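Beta-agarase (PDB 6AII) probably cleaves the beta-1,4 linkages of agarose as a glycoside hydrolase family 16 beta-agarase, releasing neoagarobiose. Local coordinates at residues N187-Q192 with Y268-G273. Numbering follows the deposited sequence.
Sequences NFDDYQ and YNYTNG
Tyr191 of the short strand 189-191 and Tyr268 of the loop between strands 255-259 and 280-287 bring their CA atoms closest, 7.7 Å apart, and no direct hydrogen bond joins the two segments. In the beta-sandwich jelly-roll fold of family 16, edge strand 189-191 pairs antiparallel with strand 173-181, and three tyrosines illustrate how a loop packs on such an edge through side chains. Tyr270 reaches between the alternate strand residues Asp189 and Tyr191, whose CB atoms both point to the loop. Its OH lies 3.3 Å from CB of Asp189, and its CE2 sits 3.9 Å from CB of Tyr191. The Asp189 carboxylate plane is turned only 20° from the ring, while its OD2 bonds to Asn181. A chi1 of 168° sets CG of Tyr191 anti to its N, on the side of its carbonyl carbon; the Tyr191 and Tyr268 side chains cross at about a right angle, with CD1 of Tyr191 4.1 Å from CE2 of Tyr268. Tyr191 OH is hydrogen-bonded to Val264 O and Tyr268 OH to Glu197 OE1. A water forms a weak bridge, hydrogen-bonded to Tyr270 OH at 2.9 Å and donating a weak 3.2 Å bond to Asp190 O.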
ATOM      1  N   ASN A 187      20.619   3.684  14.095  1.00 68.01           N
ATOM      2  CA  ASN A 187      20.332   2.234  14.082  1.00 71.25           C
ATOM      3  C   ASN A 187      19.049   1.946  14.895  1.00 61.60           C
ATOM      4  O   ASN A 187      19.069   1.232  15.922  1.00 56.97           O
ATOM      5  CB  ASN A 187      21.536   1.438  14.608  1.00 77.49           C
ATOM      6  CG  ASN A 187      21.906   1.778  16.042  1.00 81.48           C
ATOM      7  OD1 ASN A 187      21.721   2.912  16.498  1.00 80.68           O
ATOM      8  ND2 ASN A 187      22.423   0.797  16.767  1.00 81.38           N
ATOM      9  N   PHE A 188      17.926   2.515  14.441  1.00 57.17           N
ATOM     10  CA  PHE A 188      16.616   2.260  15.057  1.00 48.64           C
ATOM     11  C   PHE A 188      16.181   0.821  14.732  1.00 42.28           C
ATOM     12  O   PHE A 188      16.757   0.180  13.873  1.00 42.18           O
ATOM     13  CB  PHE A 188      15.633   3.338  14.607  1.00 51.19           C
ATOM     14  CG  PHE A 188      15.298   3.345  13.138  1.00 55.82           C
ATOM     15  CD1 PHE A 188      14.404   2.422  12.614  1.00 52.98           C
ATOM     16  CD2 PHE A 188      15.822   4.318  12.293  1.00 61.49           C
ATOM     17  CE1 PHE A 188      14.078   2.442  11.265  1.00 57.62           C
ATOM     18  CE2 PHE A 188      15.488   4.345  10.947  1.00 57.97           C
ATOM     19  CZ  PHE A 188      14.619   3.406  10.437  1.00 59.06           C
ATOM     20  N   ASP A 189      15.250   0.274  15.493  1.00 32.96           N
ATOM     21  CA  ASP A 189      14.818  -1.052  15.281  1.00 30.56           C
ATOM     22  C   ASP A 189      13.544  -1.007  14.415  1.00 28.82           C
ATOM     23  O   ASP A 189      12.742  -0.104  14.532  1.00 27.70           O
ATOM     24  CB  ASP A 189      14.502  -1.743  16.603  1.00 36.54           C
ATOM     25  CG  ASP A 189      15.700  -1.726  17.542  1.00 44.62           C
ATOM     26  OD1 ASP A 189      16.756  -2.164  17.094  1.00 41.77           O
ATOM     27  OD2 ASP A 189      15.547  -1.259  18.683  1.00 44.24           O
ATOM     28  N   ASP A 190      13.383  -2.054  13.633  1.00 29.77           N
ATOM     29  CA  ASP A 190      12.154  -2.233  12.819  1.00 27.58           C
ATOM     30  C   ASP A 190      11.709  -3.693  12.886  1.00 24.32           C
ATOM     31  O   ASP A 190      12.392  -4.587  12.317  1.00 27.05           O
ATOM     32  CB  ASP A 190      12.539  -1.895  11.402  1.00 26.52           C
ATOM     33  CG  ASP A 190      11.436  -2.107  10.383  1.00 28.32           C
ATOM     34  OD1 ASP A 190      10.377  -2.613  10.769  1.00 25.99           O
ATOM     35  OD2 ASP A 190      11.707  -1.788   9.218  1.00 29.70           O
ATOM     36  N   TYR A 191      10.594  -3.993  13.540  1.00 22.19           N
ATOM     37  CA  TYR A 191      10.021  -5.305  13.505  1.00 22.45           C
ATOM     38  C   TYR A 191       8.899  -5.336  12.452  1.00 21.64           C
ATOM     39  O   TYR A 191       7.952  -4.536  12.529  1.00 19.72           O
ATOM     40  CB  TYR A 191       9.387  -5.754  14.837  1.00 23.47           C
ATOM     41  CG  TYR A 191       8.543  -6.994  14.726  1.00 22.45           C
ATOM     42  CD1 TYR A 191       9.082  -8.205  14.349  1.00 21.70           C
ATOM     43  CD2 TYR A 191       7.150  -6.926  14.819  1.00 22.23           C
ATOM     44  CE1 TYR A 191       8.306  -9.343  14.181  1.00 22.63           C
ATOM     45  CE2 TYR A 191       6.354  -8.044  14.617  1.00 20.34           C
ATOM     46  CZ  TYR A 191       6.923  -9.251  14.262  1.00 21.68           C
ATOM     47  OH  TYR A 191       6.196 -10.365  14.008  1.00 23.96           O
ATOM     48  N   GLN A 192       9.002  -6.298  11.540  1.00 22.46           N
ATOM     49  CA  GLN A 192       7.834  -6.693  10.766  1.00 23.83           C
ATOM     50  C   GLN A 192       7.799  -8.199  10.702  1.00 21.90           C
ATOM     51  O   GLN A 192       8.844  -8.845  10.676  1.00 22.32           O
ATOM     52  CB  GLN A 192       7.850  -6.112   9.349  1.00 26.33           C
ATOM     53  CG  GLN A 192       8.806  -6.783   8.407  1.00 26.62           C
ATOM     54  CD  GLN A 192       8.616  -6.390   6.958  1.00 25.75           C
ATOM     55  OE1 GLN A 192       7.518  -6.437   6.415  1.00 24.58           O
ATOM     56  NE2 GLN A 192       9.715  -5.973   6.351  1.00 23.55           N
ATOM     57  N   TYR A 268       8.978  -7.952  19.868  1.00 26.28           N
ATOM     58  CA  TYR A 268      10.054  -7.547  20.826  1.00 28.69           C
ATOM     59  C   TYR A 268       9.498  -6.498  21.792  1.00 31.06           C
ATOM     60  O   TYR A 268      10.289  -5.836  22.469  1.00 30.07           O
ATOM     61  CB  TYR A 268      11.259  -7.031  20.051  1.00 27.83           C
ATOM     62  CG  TYR A 268      11.859  -8.070  19.164  1.00 30.09           C
ATOM     63  CD1 TYR A 268      12.572  -9.134  19.675  1.00 29.05           C
ATOM     64  CD2 TYR A 268      11.641  -8.023  17.787  1.00 31.65           C
ATOM     65  CE1 TYR A 268      13.066 -10.123  18.850  1.00 33.73           C
ATOM     66  CE2 TYR A 268      12.145  -8.997  16.952  1.00 31.31           C
ATOM     67  CZ  TYR A 268      12.889 -10.038  17.475  1.00 32.69           C
ATOM     68  OH  TYR A 268      13.403 -10.977  16.639  1.00 28.83           O
ATOM     69  N   ASN A 269       8.185  -6.334  21.829  1.00 29.03           N
ATOM     70  CA  ASN A 269       7.483  -5.403  22.745  1.00 32.35           C
ATOM     71  C   ASN A 269       8.016  -3.978  22.634  1.00 34.52           C
ATOM     72  O   ASN A 269       8.429  -3.346  23.616  1.00 36.58           O
ATOM     73  CB  ASN A 269       7.579  -5.841  24.202  1.00 35.41           C
ATOM     74  CG  ASN A 269       6.717  -4.959  25.081  1.00 41.02           C
ATOM     75  OD1 ASN A 269       5.969  -4.119  24.574  1.00 43.63           O
ATOM     76  ND2 ASN A 269       6.890  -5.065  26.389  1.00 39.70           N
ATOM     77  N   TYR A 270       7.975  -3.447  21.446  1.00 26.22           N
ATOM     78  CA  TYR A 270       8.313  -2.072  21.229  1.00 27.58           C
ATOM     79  C   TYR A 270       7.156  -1.117  21.530  1.00 32.52           C
ATOM     80  O   TYR A 270       7.373   0.114  21.419  1.00 35.75           O
ATOM     81  CB  TYR A 270       8.733  -1.776  19.803  1.00 28.80           C
ATOM     82  CG  TYR A 270       9.910  -2.543  19.301  1.00 28.22           C
ATOM     83  CD1 TYR A 270      10.922  -2.993  20.148  1.00 28.94           C
ATOM     84  CD2 TYR A 270      10.070  -2.724  17.944  1.00 25.63           C
ATOM     85  CE1 TYR A 270      12.011  -3.682  19.643  1.00 28.89           C
ATOM     86  CE2 TYR A 270      11.142  -3.423  17.438  1.00 27.83           C
ATOM     87  CZ  TYR A 270      12.127  -3.899  18.283  1.00 30.67           C
ATOM     88  OH  TYR A 270      13.206  -4.590  17.774  1.00 30.54           O
ATOM     89  N   THR A 271       5.966  -1.608  21.873  1.00 30.55           N
ATOM     90  CA  THR A 271       4.819  -0.742  22.112  1.00 31.18           C
ATOM     91  C   THR A 271       4.462  -0.707  23.592  1.00 34.43           C
ATOM     92  O   THR A 271       3.410  -0.245  23.937  1.00 34.21           O
ATOM     93  CB  THR A 271       3.594  -1.202  21.298  1.00 30.15           C
ATOM     94  OG1 THR A 271       3.132  -2.454  21.793  1.00 27.63           O
ATOM     95  CG2 THR A 271       3.911  -1.293  19.823  1.00 29.51           C
ATOM     96  N   ASN A 272       5.342  -1.267  24.394  1.00 38.55           N
ATOM     97  CA  ASN A 272       5.190  -1.355  25.832  1.00 45.74           C
ATOM     98  C   ASN A 272       3.841  -1.991  26.169  1.00 40.07           C
ATOM     99  O   ASN A 272       3.075  -1.427  26.923  1.00 41.64           O
ATOM    100  CB  ASN A 272       5.403   0.022  26.455  1.00 50.11           C
ATOM    101  CG  ASN A 272       5.327   0.008  27.971  1.00 56.76           C
ATOM    102  OD1 ASN A 272       5.616  -1.005  28.611  1.00 60.95           O
ATOM    103  ND2 ASN A 272       4.904   1.123  28.544  1.00 62.10           N
ATOM    104  N   GLY A 273       3.555  -3.139  25.551  1.00 33.18           N
ATOM    105  CA  GLY A 273       2.425  -3.956  25.808  1.00 32.79           C
ATOM    106  C   GLY A 273       1.114  -3.445  25.215  1.00 30.02           C
ATOM    107  O   GLY A 273       0.075  -4.013  25.487  1.00 32.50           O
TER
HETATM  108  O   HOH W   1      13.296  -5.773  15.110  1.00 36.84           O